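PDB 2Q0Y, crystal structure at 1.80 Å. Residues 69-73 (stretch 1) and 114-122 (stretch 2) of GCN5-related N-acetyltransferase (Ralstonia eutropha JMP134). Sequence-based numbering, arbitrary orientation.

Stretch 1 (69-73) GLMVI
Stretch 2, residues 114-122: AEFAERGIA

Stretch 1 is a β-strand, residues 69-73, that continues in both directions along the chain. Stretch 2 carries the end of a helix, residues 114-118, followed by a turn. The strand and helix axes approach to 10.1 Å, and their N-to-C directions differ by 31°, with a signed crossing angle of -31°. In register, the CA atoms of Val72 and Ile121 lie 8.2 Å apart. No direct hydrogen bond joins the stretches. Apolar packing and one water connect them, and 298 Å² is buried in total.

The strand is extended, with phi from -146° to -100° and psi from 110° to 158°. The CA-to-CB bonds of Leu70 and Val72 point toward stretch 2, and that of Met71, a selenomethionine, points away. Leu70 is buried and has the largest area covered by the other stretch, 77 Å²; Val72 follows with 62 Å². Leu70 has chi1 p and chi2 p (90°). Val72 has chi1 t. Met71 is m, t, p. Ile73, p and t, makes no contact, nor does Gly69.

Residues 114-118 are helical, with phi -65° to -56° and psi -46° to -37°. Ala114 is out of reach of the strand. Ala114 O accepts from Glu118 N at 2.9 Å.

The CA-to-CB bond of Glu115 points toward the strand. Its rotamer is chi1 t, chi2 p and chi3 24°. Glu115 CG packs against Leu70 CD2 at 4.0 Å, while the carboxylate binds Arg119.

Phe116 is buried. Its CA-to-CB bond points sideways, but chi1 m (-72°) and chi2 -35° bring the end of the ring nearer the strand. Phe116 CZ lies 3.9 Å from Leu70 CB, and Phe116 CE1 lies 4.2 Å from Val72 CG2. Phe116 CE1 is also 3.4 Å from Met71 O, so Met71 meets the ring through its backbone. All three approaches are oblique. A large, flat apolar side chain suits this place because it touches three successive strand residues.

Ala117 and Glu118 are exposed and do not touch the strand. Glu118 has chi1 t, chi2 t and chi3 23°.

The CA-to-CB bond of Arg119, at -84/0, points toward the strand. Its chi angles are m, t, t and -153°. Arg119 N bonds to Glu115 O at 3.0 Å. Arg119 NE forms a salt bridge and hydrogen bond with Glu115 OE2 at 2.8 Å; Arg119 NH2 adds a weak bond to Glu115 OE2 at 3.2 Å. Leu70 CD1 lies over one face of the guanidinium, 4.2 Å from Arg119 CZ. Val72 CG2 is 4.0 Å from Arg119 NH1. A water accepts from Arg119 NH1 at 2.9 Å and donates a weak bond to Leu70 O at 3.3 Å. Arginine suits this place: its planar guanidinium lies against Leu70 while its N-H groups reach Glu115 OE2 and the water.

Gly120 leaves the helical conformation at 71/29, a positive phi that favours glycine. Gly120 N bonds to Ala117 O at 3.0 Å, and Ile121 N to Phe116 O at 3.0 Å, completing a Schellman motif.

Ile121, at -84/128, is buried, and its CA-to-CB bond points toward the strand. Chi1 and chi2 are both m. Ile121 CD1 lies 3.7 Å from Val72 CG1, a close contact between branched apolar side chains. Ala122, at -73/-36, lies beyond the contact.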

# COMPACT_ATOMS: atom_id res chain seq x y z
N GLY A 69 7.68 13.59 -0.84
CA GLY A 69 7.08 13.06 -2.07
C GLY A 69 5.63 12.69 -1.83
O GLY A 69 5.27 12.27 -0.72
N LEU A 70 4.82 12.79 -2.88
CA LEU A 70 3.43 12.36 -2.81
C LEU A 70 2.94 11.79 -4.13
O LEU A 70 3.37 12.20 -5.20
CB LEU A 70 2.51 13.51 -2.34
CG LEU A 70 2.27 14.74 -3.20
CD1 LEU A 70 1.05 14.59 -4.15
CD2 LEU A 70 2.07 15.97 -2.29
N MSE A 71 2.07 10.80 -4.01
CA MSE A 71 1.46 10.12 -5.14
C MSE A 71 0.01 9.90 -4.81
O MSE A 71 -0.39 9.93 -3.65
CB MSE A 71 2.15 8.78 -5.37
CG MSE A 71 3.65 8.87 -5.53
SE MSE A 71 4.41 7.09 -5.62
CE MSE A 71 3.91 6.84 -7.27
N VAL A 72 -0.79 9.72 -5.85
CA VAL A 72 -2.17 9.26 -5.70
C VAL A 72 -2.18 7.92 -6.41
O VAL A 72 -2.01 7.86 -7.63
CB VAL A 72 -3.17 10.25 -6.31
CG1 VAL A 72 -4.59 9.72 -6.20
CG2 VAL A 72 -3.05 11.60 -5.63
N ILE A 73 -2.30 6.85 -5.65
CA ILE A 73 -2.19 5.51 -6.20
C ILE A 73 -3.56 4.89 -6.43
O ILE A 73 -4.51 5.16 -5.70
CB ILE A 73 -1.32 4.61 -5.33
CG1 ILE A 73 -1.93 4.39 -3.95
CG2 ILE A 73 0.07 5.26 -5.17
CD1 ILE A 73 -1.13 3.42 -3.08
N ALA A 114 -2.43 19.03 2.54
CA ALA A 114 -3.23 20.08 1.90
C ALA A 114 -3.38 19.84 0.40
O ALA A 114 -4.43 20.12 -0.18
CB ALA A 114 -2.62 21.44 2.14
N GLU A 115 -2.31 19.34 -0.23
CA GLU A 115 -2.35 18.99 -1.64
C GLU A 115 -3.36 17.87 -1.88
O GLU A 115 -4.16 17.96 -2.80
CB GLU A 115 -0.95 18.60 -2.13
CG GLU A 115 -0.89 18.27 -3.58
CD GLU A 115 -1.12 19.47 -4.48
OE1 GLU A 115 -0.89 20.61 -4.03
OE2 GLU A 115 -1.54 19.27 -5.65
N PHE A 116 -3.37 16.85 -1.03
CA PHE A 116 -4.38 15.79 -1.13
C PHE A 116 -5.80 16.36 -0.96
O PHE A 116 -6.71 15.97 -1.69
CB PHE A 116 -4.15 14.69 -0.07
CG PHE A 116 -2.96 13.80 -0.33
CD1 PHE A 116 -2.58 13.44 -1.62
CD2 PHE A 116 -2.24 13.31 0.73
CE1 PHE A 116 -1.49 12.63 -1.84
CE2 PHE A 116 -1.14 12.48 0.52
CZ PHE A 116 -0.77 12.15 -0.77
N ALA A 117 -5.97 17.30 -0.04
CA ALA A 117 -7.27 17.93 0.17
C ALA A 117 -7.74 18.69 -1.07
O ALA A 117 -8.88 18.58 -1.48
CB ALA A 117 -7.25 18.83 1.36
N GLU A 118 -6.84 19.47 -1.65
CA GLU A 118 -7.10 20.20 -2.89
C GLU A 118 -7.53 19.25 -4.01
O GLU A 118 -8.39 19.60 -4.82
CB GLU A 118 -5.84 20.96 -3.31
CG GLU A 118 -5.92 21.69 -4.64
CD GLU A 118 -4.58 22.31 -5.03
OE1 GLU A 118 -3.55 21.84 -4.53
OE2 GLU A 118 -4.55 23.28 -5.80
N ARG A 119 -6.93 18.07 -4.04
CA ARG A 119 -7.22 17.06 -5.04
C ARG A 119 -8.45 16.22 -4.71
O ARG A 119 -8.82 15.33 -5.48
CB ARG A 119 -5.98 16.18 -5.27
CG ARG A 119 -4.79 16.93 -5.85
CD ARG A 119 -3.61 16.00 -5.98
NE ARG A 119 -2.41 16.69 -6.45
CZ ARG A 119 -1.42 16.13 -7.13
NH1 ARG A 119 -1.47 14.84 -7.46
NH2 ARG A 119 -0.36 16.85 -7.47
N GLY A 120 -9.09 16.48 -3.57
CA GLY A 120 -10.32 15.77 -3.19
C GLY A 120 -10.11 14.32 -2.81
O GLY A 120 -11.02 13.49 -2.96
N ILE A 121 -8.93 14.01 -2.29
CA ILE A 121 -8.57 12.64 -1.90
C ILE A 121 -9.11 12.34 -0.52
O ILE A 121 -8.86 13.10 0.41
CB ILE A 121 -7.04 12.47 -1.88
CG1 ILE A 121 -6.44 12.78 -3.26
CG2 ILE A 121 -6.63 11.07 -1.41
CD1 ILE A 121 -6.98 11.94 -4.38
N ALA A 122 -9.84 11.24 -0.39
CA ALA A 122 -10.49 10.88 0.88
C ALA A 122 -9.54 10.38 1.97
O ALA A 122 -9.74 10.65 3.15
CB ALA A 122 -11.57 9.82 0.63
O HOH W 1 1.14 13.48 -7.32